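Local coordinates for protein HTH-type transcriptional repressor NemR (Escherichia coli, PDB 4YZE) that represses transcription of the nemRA-gloA operon by binding the NemR box, and takes part in the response to electrophiles and reactive chlorine species, at residues H14-G19 with G58-E63; E75-G80 with A137-A142; D86-Y91 with A190-I195; C108-L113 with S126-G131; N145-H150 with G156-Q161. The protein carries 5 engineered substitutions. All blocks are in the same frame, centred on the assembly; numbering follows the deposited sequence.

Interaction 1: residues H14-G19 with G58-E63; sequences HLLATG and GVAMLE
Leu-16 and Gly-19 are the residues of helix segment 14-19 that meet Ala-60 and Met-61, where this helix crosses segment 58-63 almost at right angles (signed angle -83°, axes 9.4 Å apart). Leu-16 reaches across with one branch. Its CD2 lies 3.5 Å from Met-61 N and 3.8 Å from Ala-60 CB, so the methyl rests on backbone as well as side chain. Thr-18 turns to its own helix: its OG1 bonds His-14 O at 2.7 Å from above the carbonyl plane, and Thr-18 N comes to the same oxygen from the other face. Thr-18 also leans on Leu-36 and Thr-39 of helix 33-40, part of the predicted helix-turn-helix. At Gly-19 the relation reverses. Met-61, its CG anti to the backbone N (chi1 178°) and its chain bent at chi3, brings SD to 3.5 Å from Gly-19 C. A CB on Gly-19 would come within 3.6 Å of Met-61 SD. Gly-19 O is bonded by OG of the engineered Ser-23. The contact itself is thus van der Waals packing with no directional bond between the segments, and depends on close fit between a leucine methyl, a thioether and bare backbone.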
# COMPACT_ATOMS: atom_id res chain seq x y z
N HIS A 14 -28.38 2.60 -5.68
CA HIS A 14 -28.00 3.96 -6.04
C HIS A 14 -27.19 4.63 -4.93
O HIS A 14 -26.15 5.22 -5.21
CB HIS A 14 -29.22 4.81 -6.38
CG HIS A 14 -28.88 6.16 -6.90
ND1 HIS A 14 -27.87 6.36 -7.84
CD2 HIS A 14 -29.37 7.38 -6.62
CE1 HIS A 14 -27.78 7.64 -8.11
NE2 HIS A 14 -28.68 8.29 -7.38
N LEU A 15 -27.66 4.53 -3.69
CA LEU A 15 -26.92 5.06 -2.55
C LEU A 15 -25.53 4.41 -2.42
O LEU A 15 -24.52 5.09 -2.25
CB LEU A 15 -27.70 4.86 -1.25
CG LEU A 15 -28.91 5.77 -0.98
CD1 LEU A 15 -29.75 5.24 0.16
CD2 LEU A 15 -28.46 7.20 -0.69
N LEU A 16 -25.49 3.09 -2.52
CA LEU A 16 -24.22 2.37 -2.38
C LEU A 16 -23.23 2.81 -3.46
O LEU A 16 -22.07 3.10 -3.16
CB LEU A 16 -24.46 0.86 -2.42
CG LEU A 16 -25.27 0.35 -1.22
CD1 LEU A 16 -25.71 -1.09 -1.44
CD2 LEU A 16 -24.47 0.48 0.08
N ALA A 17 -23.72 2.91 -4.69
CA ALA A 17 -22.88 3.29 -5.83
C ALA A 17 -22.32 4.70 -5.66
O ALA A 17 -21.12 4.93 -5.86
CB ALA A 17 -23.66 3.19 -7.13
N THR A 18 -23.20 5.63 -5.30
CA THR A 18 -22.80 7.01 -5.05
C THR A 18 -21.75 7.05 -3.94
O THR A 18 -20.72 7.72 -4.08
CB THR A 18 -23.99 7.86 -4.63
OG1 THR A 18 -25.08 7.63 -5.54
CG2 THR A 18 -23.62 9.33 -4.63
N GLY A 19 -22.01 6.32 -2.85
CA GLY A 19 -21.08 6.27 -1.73
C GLY A 19 -19.71 5.77 -2.14
O GLY A 19 -18.69 6.27 -1.66
N GLY A 58 -21.36 1.99 5.08
CA GLY A 58 -20.02 1.65 4.65
C GLY A 58 -19.78 0.15 4.55
O GLY A 58 -19.14 -0.30 3.60
N VAL A 59 -20.28 -0.61 5.51
CA VAL A 59 -20.13 -2.07 5.48
C VAL A 59 -20.83 -2.64 4.25
O VAL A 59 -20.24 -3.43 3.50
CB VAL A 59 -20.71 -2.75 6.73
CG1 VAL A 59 -20.39 -4.25 6.70
CG2 VAL A 59 -20.14 -2.12 7.98
N ALA A 60 -22.08 -2.23 4.04
CA ALA A 60 -22.85 -2.63 2.87
C ALA A 60 -22.14 -2.21 1.58
O ALA A 60 -22.07 -2.98 0.61
CB ALA A 60 -24.26 -2.05 2.93
N MET A 61 -21.61 -0.98 1.57
CA MET A 61 -20.85 -0.48 0.43
C MET A 61 -19.67 -1.38 0.12
O MET A 61 -19.49 -1.82 -1.02
CB MET A 61 -20.34 0.93 0.70
CG MET A 61 -19.49 1.53 -0.42
SD MET A 61 -18.86 3.19 -0.01
CE MET A 61 -17.51 2.76 1.11
N LEU A 62 -18.86 -1.68 1.14
CA LEU A 62 -17.67 -2.49 0.92
C LEU A 62 -18.06 -3.88 0.46
O LEU A 62 -17.46 -4.41 -0.47
CB LEU A 62 -16.82 -2.57 2.19
CG LEU A 62 -16.04 -1.31 2.57
CD1 LEU A 62 -15.24 -1.53 3.85
CD2 LEU A 62 -15.11 -0.95 1.45
N GLU A 63 -19.07 -4.46 1.11
CA GLU A 63 -19.50 -5.82 0.79
C GLU A 63 -19.95 -5.87 -0.65
O GLU A 63 -19.64 -6.82 -1.37
CB GLU A 63 -20.60 -6.31 1.74
CG GLU A 63 -20.10 -6.68 3.13
CD GLU A 63 -21.22 -6.91 4.13
OE1 GLU A 63 -22.39 -6.70 3.77
OE2 GLU A 63 -20.92 -7.30 5.28

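Interaction 2: residues E75-G80 with A137-A142; sequences ELLQSG and ALLSQA
Leu-77 gives up the most surface here, and a single methyl, CD1, does its touching across to Leu-138, Leu-139 and Ala-142. Its CB points to the neighbouring helix, and with CG anti to the carbonyl carbon (chi1 -63°) CD1 settles over the turn that begins at Leu-138. Leu-77 CD1 lies 3.7 Å from Leu-138 O and 4.1 Å from Leu-138 CB. That carbonyl already has its helical partner, Ala-142 N, so the methyl covers a polar atom whose need is met. Leu-138, second in buried surface, offers CB to Leu-77, while its side chain also packs on His-70, Leu-73 and Thr-74, one to two turns earlier on the same helix as Leu-77. Ala-142, one turn on from Leu-138, presents its small CB at 4.3 Å from Leu-77 CD1. Leu-139, next in sequence to Leu-138, has its CB directed to the far side, yet swings CD2 round to within 4.0 Å of Leu-77 CD1. Beyond the pair, Leu-77 O is bonded by Arg-87 NH1, and Ala-142 rests on Ile-88, so helix 84-97 closes one flank. The two axes run nearly parallel, 17° apart and separated by 10.0 Å. The contact joins the end of helix 54-79 to helix 122-148 in the predominantly helical C-terminal part of a TetR-family repressor.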
# COMPACT_ATOMS: atom_id res chain seq x y z
N GLU A 75 -14.07 -14.87 -12.75
CA GLU A 75 -14.22 -15.08 -14.18
C GLU A 75 -12.87 -15.01 -14.88
O GLU A 75 -12.60 -15.77 -15.81
CB GLU A 75 -15.19 -14.06 -14.77
CG GLU A 75 -16.56 -14.08 -14.09
CD GLU A 75 -17.53 -13.07 -14.66
OE1 GLU A 75 -17.48 -11.88 -14.26
OE2 GLU A 75 -18.36 -13.46 -15.51
N LEU A 76 -12.02 -14.09 -14.43
CA LEU A 76 -10.70 -13.92 -15.02
C LEU A 76 -9.84 -15.17 -14.80
O LEU A 76 -9.21 -15.67 -15.73
CB LEU A 76 -9.99 -12.71 -14.42
CG LEU A 76 -8.97 -11.89 -15.21
CD1 LEU A 76 -7.93 -11.30 -14.27
CD2 LEU A 76 -8.30 -12.68 -16.33
N LEU A 77 -9.84 -15.68 -13.57
CA LEU A 77 -8.94 -16.77 -13.21
C LEU A 77 -9.48 -18.17 -13.52
O LEU A 77 -8.70 -19.08 -13.80
CB LEU A 77 -8.57 -16.68 -11.73
CG LEU A 77 -7.81 -15.41 -11.38
CD1 LEU A 77 -7.46 -15.42 -9.91
CD2 LEU A 77 -6.55 -15.27 -12.24
N GLN A 78 -10.79 -18.34 -13.45
CA GLN A 78 -11.39 -19.67 -13.58
C GLN A 78 -11.75 -20.02 -15.01
O GLN A 78 -11.84 -21.20 -15.36
CB GLN A 78 -12.64 -19.80 -12.71
CG GLN A 78 -12.39 -20.01 -11.23
CD GLN A 78 -13.65 -20.42 -10.48
OE1 GLN A 78 -14.75 -20.42 -11.05
NE2 GLN A 78 -13.50 -20.76 -9.21
N SER A 79 -11.95 -19.00 -15.85
CA SER A 79 -12.40 -19.26 -17.21
C SER A 79 -11.94 -18.21 -18.22
O SER A 79 -12.55 -18.05 -19.28
CB SER A 79 -13.93 -19.40 -17.25
OG SER A 79 -14.36 -20.50 -16.47
N GLY A 80 -10.86 -17.50 -17.89
CA GLY A 80 -10.29 -16.52 -18.81
C GLY A 80 -9.60 -17.17 -20.00
O GLY A 80 -9.61 -18.40 -20.13
N ALA A 137 -7.36 -15.93 -1.88
CA ALA A 137 -7.79 -17.31 -2.04
C ALA A 137 -8.03 -17.65 -3.52
O ALA A 137 -7.75 -18.75 -3.94
CB ALA A 137 -9.02 -17.63 -1.17
N LEU A 138 -8.51 -16.69 -4.31
CA LEU A 138 -8.67 -16.95 -5.74
C LEU A 138 -7.32 -17.13 -6.45
O LEU A 138 -7.16 -18.05 -7.28
CB LEU A 138 -9.49 -15.84 -6.40
CG LEU A 138 -10.99 -15.89 -6.13
CD1 LEU A 138 -11.67 -14.62 -6.64
CD2 LEU A 138 -11.63 -17.13 -6.75
N LEU A 139 -6.36 -16.27 -6.12
CA LEU A 139 -5.01 -16.34 -6.68
C LEU A 139 -4.34 -17.66 -6.29
O LEU A 139 -3.64 -18.28 -7.09
CB LEU A 139 -4.17 -15.15 -6.21
CG LEU A 139 -4.58 -13.77 -6.73
CD1 LEU A 139 -3.86 -12.66 -5.97
CD2 LEU A 139 -4.32 -13.65 -8.22
N SER A 140 -4.56 -18.07 -5.04
CA SER A 140 -4.01 -19.30 -4.51
C SER A 140 -4.54 -20.52 -5.25
O SER A 140 -3.77 -21.42 -5.59
CB SER A 140 -4.37 -19.44 -3.03
OG SER A 140 -3.66 -20.51 -2.46
N GLN A 141 -5.84 -20.54 -5.51
CA GLN A 141 -6.44 -21.66 -6.22
C GLN A 141 -5.89 -21.73 -7.65
O GLN A 141 -5.60 -22.82 -8.17
CB GLN A 141 -7.97 -21.55 -6.21
CG GLN A 141 -8.68 -22.79 -6.73
CD GLN A 141 -8.32 -24.06 -5.96
OE1 GLN A 141 -8.71 -24.22 -4.79
NE2 GLN A 141 -7.58 -24.98 -6.61
N ALA A 142 -5.71 -20.56 -8.28
CA ALA A 142 -5.16 -20.49 -9.64
C ALA A 142 -3.75 -21.06 -9.68
O ALA A 142 -3.39 -21.79 -10.61
CB ALA A 142 -5.15 -19.04 -10.16

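Interaction 3: residues D86-Y91 with A190-I195; sequences DRILAY and AHVKNI
Beside the place where Leu-89 meets Val-192 and Lys-193, the shortest polar bond is a backbone one: Ile-195 N donates to His-191 O at 2.9 Å, within the last turn of helix 183-195. The carbonyl of Lys-193 in that same turn is taken by Arg-85 NH2, a polar tie between the two helices next to their apolar contact. The contact proper is carried by Leu-89. Both its methyls touch Lys-193 CG, Leu-89 CD1 at 3.8 Å and CD2 at 3.9 Å, and Leu-89 CD2 in addition meets Val-192 CG1 at 3.8 Å. The leucine and valine side chains lie alongside one another, pointing opposite ways, and the lysine chain runs transverse to the leucine. Beyond CG the lysine is extended, which carries its ammonium group onward from the contact. Val-192 CG1, anti to the backbone N (chi1 175°), also looks toward Ile-88, whose CG2 stands at a looser 4.4 Å from it. Another side of segment 190-195 faces the second subunit: His-191 touches Val-164 and Ile-195 touches Ile-195, both partners belonging to that other chain. The axes are antiparallel at 160° and 10.1 Å apart. Behind this layer Ile-88 packs on Leu-143 of helix 122-148, and Val-192 on Leu-165 and Leu-168 of helix 158-179.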
# COMPACT_ATOMS: atom_id res chain seq x y z
N ASP A 86 -1.23 -17.61 -17.87
CA ASP A 86 -1.73 -16.47 -18.64
C ASP A 86 -2.75 -15.66 -17.85
O ASP A 86 -2.77 -14.42 -17.90
CB ASP A 86 -2.40 -16.95 -19.93
CG ASP A 86 -1.45 -17.71 -20.85
OD1 ASP A 86 -0.23 -17.43 -20.82
OD2 ASP A 86 -1.95 -18.57 -21.61
N ARG A 87 -3.61 -16.36 -17.12
CA ARG A 87 -4.67 -15.69 -16.37
C ARG A 87 -4.11 -14.89 -15.20
O ARG A 87 -4.52 -13.77 -14.95
CB ARG A 87 -5.72 -16.70 -15.92
CG ARG A 87 -6.47 -17.32 -17.09
CD ARG A 87 -7.30 -18.51 -16.62
NE ARG A 87 -7.54 -19.46 -17.70
CZ ARG A 87 -8.39 -20.48 -17.63
NH1 ARG A 87 -9.09 -20.68 -16.53
NH2 ARG A 87 -8.53 -21.29 -18.67
N ILE A 88 -3.14 -15.47 -14.50
CA ILE A 88 -2.48 -14.74 -13.44
C ILE A 88 -1.78 -13.48 -13.97
O ILE A 88 -1.92 -12.40 -13.36
CB ILE A 88 -1.52 -15.64 -12.67
CG1 ILE A 88 -2.34 -16.60 -11.82
CG2 ILE A 88 -0.61 -14.82 -11.77
CD1 ILE A 88 -1.54 -17.73 -11.23
N LEU A 89 -1.07 -13.59 -15.09
CA LEU A 89 -0.42 -12.42 -15.66
C LEU A 89 -1.45 -11.36 -16.03
O LEU A 89 -1.19 -10.16 -15.93
CB LEU A 89 0.43 -12.79 -16.88
CG LEU A 89 1.56 -13.77 -16.59
CD1 LEU A 89 2.41 -14.01 -17.82
CD2 LEU A 89 2.43 -13.30 -15.45
N ALA A 90 -2.64 -11.81 -16.44
CA ALA A 90 -3.68 -10.89 -16.88
C ALA A 90 -4.18 -10.02 -15.70
O ALA A 90 -4.58 -8.87 -15.89
CB ALA A 90 -4.82 -11.65 -17.53
N TYR A 91 -4.14 -10.60 -14.50
CA TYR A 91 -4.48 -9.89 -13.28
C TYR A 91 -3.60 -8.67 -13.16
O TYR A 91 -4.09 -7.57 -12.90
CB TYR A 91 -4.30 -10.83 -12.08
CG TYR A 91 -4.37 -10.22 -10.69
CD1 TYR A 91 -5.55 -9.70 -10.18
CD2 TYR A 91 -3.25 -10.25 -9.85
CE1 TYR A 91 -5.62 -9.18 -8.88
CE2 TYR A 91 -3.30 -9.74 -8.57
CZ TYR A 91 -4.48 -9.21 -8.08
OH TYR A 91 -4.50 -8.70 -6.78
N ALA A 190 6.54 -7.57 -14.71
CA ALA A 190 7.73 -8.24 -15.25
C ALA A 190 8.31 -9.21 -14.22
O ALA A 190 8.81 -10.27 -14.57
CB ALA A 190 8.77 -7.23 -15.70
N HIS A 191 8.22 -8.85 -12.93
CA HIS A 191 8.77 -9.73 -11.90
C HIS A 191 7.90 -10.99 -11.69
O HIS A 191 8.43 -12.10 -11.50
CB HIS A 191 9.02 -8.95 -10.61
CG HIS A 191 9.38 -9.79 -9.43
ND1 HIS A 191 10.68 -10.15 -9.13
CD2 HIS A 191 8.62 -10.31 -8.43
CE1 HIS A 191 10.70 -10.87 -8.02
NE2 HIS A 191 9.46 -10.97 -7.57
N VAL A 192 6.58 -10.82 -11.77
CA VAL A 192 5.67 -11.97 -11.71
C VAL A 192 5.94 -12.95 -12.86
O VAL A 192 5.93 -14.18 -12.66
CB VAL A 192 4.21 -11.52 -11.72
CG1 VAL A 192 3.27 -12.72 -11.80
CG2 VAL A 192 3.89 -10.68 -10.48
N LYS A 193 6.17 -12.42 -14.06
CA LYS A 193 6.49 -13.24 -15.23
C LYS A 193 7.68 -14.14 -14.97
O LYS A 193 7.75 -15.25 -15.49
CB LYS A 193 6.81 -12.38 -16.45
CG LYS A 193 5.60 -11.96 -17.27
CD LYS A 193 5.99 -11.04 -18.42
CE LYS A 193 4.75 -10.53 -19.14
NZ LYS A 193 5.04 -9.40 -20.07
N ASN A 194 8.63 -13.66 -14.18
CA ASN A 194 9.83 -14.43 -13.90
C ASN A 194 9.64 -15.39 -12.71
O ASN A 194 10.22 -16.47 -12.68
CB ASN A 194 11.01 -13.48 -13.65
CG ASN A 194 12.35 -14.18 -13.68
OD1 ASN A 194 13.01 -14.34 -12.65
ND2 ASN A 194 12.76 -14.61 -14.87
N ILE A 195 8.80 -15.00 -11.76
CA ILE A 195 8.59 -15.79 -10.55
C ILE A 195 7.62 -16.94 -10.80
O ILE A 195 7.84 -18.06 -10.33
CB ILE A 195 8.08 -14.89 -9.39
CG1 ILE A 195 9.19 -13.95 -8.93
CG2 ILE A 195 7.62 -15.73 -8.23
CD1 ILE A 195 10.51 -14.68 -8.69

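Interaction 4: residues C108-L113 with S126-G131; sequences CLTVKL and SAMDKG
The terminal methyl of Met-128 is what reaches Thr-110 and Leu-113, and the shape of the methionine chain explains how it gets there. CG stands anti to the carbonyl carbon (chi1 -64°), the next torsion is fully extended, and the chain then bends at chi3 (71°), turning CE in against helix 109-113. Met-128 CE ends 3.7 Å from Leu-113 CB and 3.8 Å from Thr-110 O, so it lodges against the root of one residue and the backbone of another, one turn apart. The sulfur follows, Met-128 SD lying 4.1 Å from Leu-113 CB. Leu-113 takes part through CB, its branch being directed past the methionine: chi1, at -93°, is turned well off the staggered position, and its CD2 packs against Leu-62. Thr-110 adds a looser touch, CG2 to Met-128 CE at 4.4 Å. Its hydroxyl is engaged with Tyr-66 OH on helix 54-79, which leaves the methyl side to the apolar contact. The same helix also backs the methionine through Leu-62, and Ile-178 of the second subunit packs on Met-128 too. Cys-108, the N-cap residue of this short helix, plays a central role in the response to reactive chlorine species and touches Trp-169. Chemically the contact is slight and van der Waals in kind: a thioether methyl set on a side-chain root and a backbone carbonyl packs the short helix that follows Cys-108 against helix 122-148, a joint that rests on fit and has no directional bond between the segments.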
# COMPACT_ATOMS: atom_id res chain seq x y z
N CYS A 108 -8.08 3.10 -6.39
CA CYS A 108 -8.55 1.78 -5.97
C CYS A 108 -9.08 1.87 -4.54
O CYS A 108 -8.43 2.45 -3.67
CB CYS A 108 -7.41 0.77 -6.09
SG CYS A 108 -7.77 -0.87 -5.47
N LEU A 109 -10.26 1.30 -4.29
CA LEU A 109 -10.93 1.47 -3.00
C LEU A 109 -10.12 0.90 -1.85
O LEU A 109 -9.95 1.56 -0.82
CB LEU A 109 -12.34 0.88 -3.01
CG LEU A 109 -13.28 1.41 -1.91
CD1 LEU A 109 -13.54 2.90 -2.08
CD2 LEU A 109 -14.62 0.67 -1.88
N THR A 110 -9.61 -0.32 -2.01
CA THR A 110 -8.82 -0.93 -0.94
C THR A 110 -7.62 -0.05 -0.63
O THR A 110 -7.38 0.30 0.54
CB THR A 110 -8.39 -2.37 -1.27
OG1 THR A 110 -9.54 -3.23 -1.28
CG2 THR A 110 -7.43 -2.89 -0.21
N VAL A 111 -6.92 0.35 -1.68
CA VAL A 111 -5.73 1.19 -1.54
C VAL A 111 -6.04 2.51 -0.84
O VAL A 111 -5.33 2.89 0.10
CB VAL A 111 -5.08 1.47 -2.89
CG1 VAL A 111 -3.74 2.15 -2.68
CG2 VAL A 111 -4.87 0.18 -3.66
N LYS A 112 -7.09 3.19 -1.27
CA LYS A 112 -7.48 4.45 -0.65
C LYS A 112 -7.91 4.25 0.79
O LYS A 112 -7.58 5.07 1.66
CB LYS A 112 -8.62 5.10 -1.44
CG LYS A 112 -8.99 6.48 -0.94
CD LYS A 112 -8.64 7.55 -1.98
CE LYS A 112 -9.25 8.91 -1.64
NZ LYS A 112 -8.31 9.78 -0.92
N LEU A 113 -8.67 3.20 1.06
CA LEU A 113 -9.22 3.02 2.40
C LEU A 113 -8.22 2.39 3.39
O LEU A 113 -8.40 2.46 4.61
CB LEU A 113 -10.56 2.28 2.34
CG LEU A 113 -11.81 3.18 2.27
CD1 LEU A 113 -11.68 4.28 1.22
CD2 LEU A 113 -13.07 2.36 2.00
N SER A 126 -13.04 -5.20 9.01
CA SER A 126 -13.27 -6.63 8.82
C SER A 126 -13.82 -6.92 7.42
O SER A 126 -13.45 -7.92 6.80
CB SER A 126 -14.21 -7.15 9.91
OG SER A 126 -14.69 -8.46 9.63
N ALA A 127 -14.67 -6.04 6.92
CA ALA A 127 -15.14 -6.15 5.54
C ALA A 127 -13.96 -6.09 4.56
O ALA A 127 -13.96 -6.80 3.54
CB ALA A 127 -16.14 -5.07 5.21
N MET A 128 -12.98 -5.24 4.84
CA MET A 128 -11.81 -5.12 3.98
C MET A 128 -10.91 -6.34 4.11
O MET A 128 -10.35 -6.80 3.13
CB MET A 128 -11.00 -3.89 4.34
CG MET A 128 -11.75 -2.58 4.12
SD MET A 128 -10.74 -1.17 4.59
CE MET A 128 -9.50 -1.17 3.28
N ASP A 129 -10.77 -6.84 5.33
CA ASP A 129 -9.89 -7.97 5.57
C ASP A 129 -10.48 -9.12 4.76
O ASP A 129 -9.78 -9.76 3.99
CB ASP A 129 -9.85 -8.28 7.07
CG ASP A 129 -8.75 -9.26 7.43
OD1 ASP A 129 -7.84 -9.49 6.60
OD2 ASP A 129 -8.79 -9.79 8.56
N LYS A 130 -11.78 -9.32 4.90
CA LYS A 130 -12.52 -10.31 4.13
C LYS A 130 -12.37 -10.10 2.63
O LYS A 130 -12.20 -11.07 1.88
CB LYS A 130 -14.00 -10.26 4.54
CG LYS A 130 -14.95 -10.72 3.45
CD LYS A 130 -15.32 -12.19 3.60
CE LYS A 130 -16.80 -12.35 3.93
NZ LYS A 130 -17.26 -11.37 4.95
N GLY A 131 -12.43 -8.85 2.18
CA GLY A 131 -12.24 -8.55 0.76
C GLY A 131 -10.90 -9.07 0.27
O GLY A 131 -10.83 -9.80 -0.73

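Interaction 5: residues N145-H150 with G156-Q161; sequences NGRENH and GEPLQQ
A helix end and a helix start face each other where Arg-147, in the last turn of helix 145-148, grips the carbonyl of Gly-156 just ahead of helix 158-161. The guanidinium comes end-on: Arg-147 NH1 and NH2 each bond Gly-156 O at 2.7 Å, and the acceptor lies close to the guanidinium plane. NH2 arrives in the carbonyl plane on a lone pair, while NH1 is tilted 20° from it. Because two donors share one oxygen, both bonds are bent, with N-H...O angles of 136° and 139°. The chain runs extended from CG to NE, which spans the gap between the helices. NH2 also bonds Phe-154 O, and the Phe-154 ring adds a cation-pi contact, fixing the head group further. Pro-158 CD approaches Arg-147 NH1 obliquely at 3.9 Å. Replacing Arg-147 with an alanine would probably leave the carbonyls of Gly-156 and Phe-154 without this donor and let the connecting loop move more freely. Gly-156 itself has positive phi, turning the chain into Glu-157, the N-cap of the next helix. At the end of the first helix a Schellman motif closes the last turn: His-150, with positive phi, is its C-prime residue, its N weakly bonded to Arg-147 O and Ser-151 N to Gly-146 O. The whole is a loop joining two consecutive helices of the C-terminal domain, closed by one arginine from the outgoing helix.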
# COMPACT_ATOMS: atom_id res chain seq x y z
N ASN A 145 -4.00 -24.93 -9.26
CA ASN A 145 -4.47 -25.45 -10.54
C ASN A 145 -3.36 -25.49 -11.58
O ASN A 145 -3.23 -26.46 -12.32
CB ASN A 145 -5.63 -24.61 -11.07
CG ASN A 145 -6.90 -24.78 -10.26
OD1 ASN A 145 -7.07 -25.78 -9.57
ND2 ASN A 145 -7.80 -23.81 -10.36
N GLY A 146 -2.58 -24.40 -11.64
CA GLY A 146 -1.49 -24.26 -12.58
C GLY A 146 -0.42 -25.31 -12.36
O GLY A 146 0.16 -25.83 -13.33
N ARG A 147 -0.16 -25.64 -11.09
CA ARG A 147 0.78 -26.72 -10.80
C ARG A 147 0.18 -28.06 -11.22
O ARG A 147 0.88 -28.91 -11.77
CB ARG A 147 1.13 -26.76 -9.32
CG ARG A 147 2.27 -25.85 -8.92
CD ARG A 147 2.62 -26.05 -7.46
NE ARG A 147 3.87 -25.37 -7.11
CZ ARG A 147 4.16 -24.93 -5.90
NH1 ARG A 147 3.28 -25.08 -4.91
NH2 ARG A 147 5.32 -24.33 -5.67
N GLU A 148 -1.12 -28.22 -10.98
CA GLU A 148 -1.77 -29.52 -11.20
C GLU A 148 -1.95 -29.86 -12.68
O GLU A 148 -1.97 -31.03 -13.04
CB GLU A 148 -3.08 -29.62 -10.43
CG GLU A 148 -2.90 -29.57 -8.93
CD GLU A 148 -4.09 -30.12 -8.16
OE1 GLU A 148 -4.15 -29.90 -6.94
OE2 GLU A 148 -4.95 -30.78 -8.77
N ASN A 149 -2.10 -28.86 -13.53
CA ASN A 149 -2.09 -29.13 -14.97
C ASN A 149 -0.78 -28.76 -15.67
O ASN A 149 -0.73 -28.75 -16.90
CB ASN A 149 -3.31 -28.52 -15.67
CG ASN A 149 -3.22 -27.00 -15.84
OD1 ASN A 149 -2.21 -26.37 -15.51
ND2 ASN A 149 -4.29 -26.42 -16.36
N HIS A 150 0.25 -28.42 -14.89
CA HIS A 150 1.61 -28.19 -15.41
C HIS A 150 1.73 -26.93 -16.29
O HIS A 150 2.57 -26.90 -17.20
CB HIS A 150 2.11 -29.46 -16.15
CG HIS A 150 3.61 -29.60 -16.20
ND1 HIS A 150 4.39 -29.71 -15.06
CD2 HIS A 150 4.46 -29.67 -17.24
CE1 HIS A 150 5.66 -29.84 -15.41
NE2 HIS A 150 5.73 -29.80 -16.73
N GLY A 156 7.49 -22.77 -3.29
CA GLY A 156 6.66 -22.75 -2.08
C GLY A 156 5.18 -23.05 -2.18
O GLY A 156 4.67 -23.42 -3.24
N GLU A 157 4.48 -22.88 -1.06
CA GLU A 157 3.03 -23.08 -0.97
C GLU A 157 2.22 -22.02 -1.72
O GLU A 157 2.61 -20.85 -1.77
CB GLU A 157 2.61 -23.16 0.50
CG GLU A 157 3.35 -24.30 1.23
CD GLU A 157 3.02 -24.44 2.72
OE1 GLU A 157 2.18 -23.68 3.26
OE2 GLU A 157 3.62 -25.33 3.36
N PRO A 158 1.09 -22.43 -2.32
CA PRO A 158 0.20 -21.57 -3.11
C PRO A 158 -0.29 -20.36 -2.31
O PRO A 158 -0.26 -19.22 -2.81
CB PRO A 158 -0.99 -22.49 -3.42
CG PRO A 158 -0.47 -23.88 -3.31
CD PRO A 158 0.64 -23.84 -2.29
N LEU A 159 -0.74 -20.60 -1.08
CA LEU A 159 -1.26 -19.50 -0.25
C LEU A 159 -0.17 -18.48 0.04
O LEU A 159 -0.38 -17.28 -0.15
CB LEU A 159 -1.85 -20.03 1.07
CG LEU A 159 -2.63 -18.97 1.87
CD1 LEU A 159 -3.76 -18.37 1.02
CD2 LEU A 159 -3.18 -19.54 3.17
N GLN A 160 0.98 -18.97 0.49
CA GLN A 160 2.14 -18.10 0.70
C GLN A 160 2.42 -17.28 -0.56
O GLN A 160 2.56 -16.05 -0.51
CB GLN A 160 3.36 -18.93 1.08
N GLN A 161 2.47 -17.95 -1.71
CA GLN A 161 2.81 -17.24 -2.93
C GLN A 161 1.68 -16.31 -3.31
O GLN A 161 1.93 -15.21 -3.79
CB GLN A 161 3.16 -18.21 -4.08
CG GLN A 161 3.38 -17.51 -5.42
CD GLN A 161 4.56 -16.54 -5.40
OE1 GLN A 161 4.39 -15.31 -5.47
NE2 GLN A 161 5.77 -17.09 -5.32

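Interactions 1, 2 and 4 are buried and held by van der Waals packing; interaction 3 is partly buried, with a lysine at its margin; interaction 5, on the surface, is the one carried by side-chain hydrogen bonds across its segments. Helix 54-79 serves both interaction 1 and interaction 2, whose centres lie about 25 Å apart, so it runs from the DNA-binding part into the C-terminal domain. Helix 122-148 is shared by interactions 2, 4 and 5. Leu-62 links interactions 1 and 4, while Arg-87 links interactions 2 and 3. Interactions 3, 4 and 5 also touch the second subunit, whereas 1 and 2 stay within one chain.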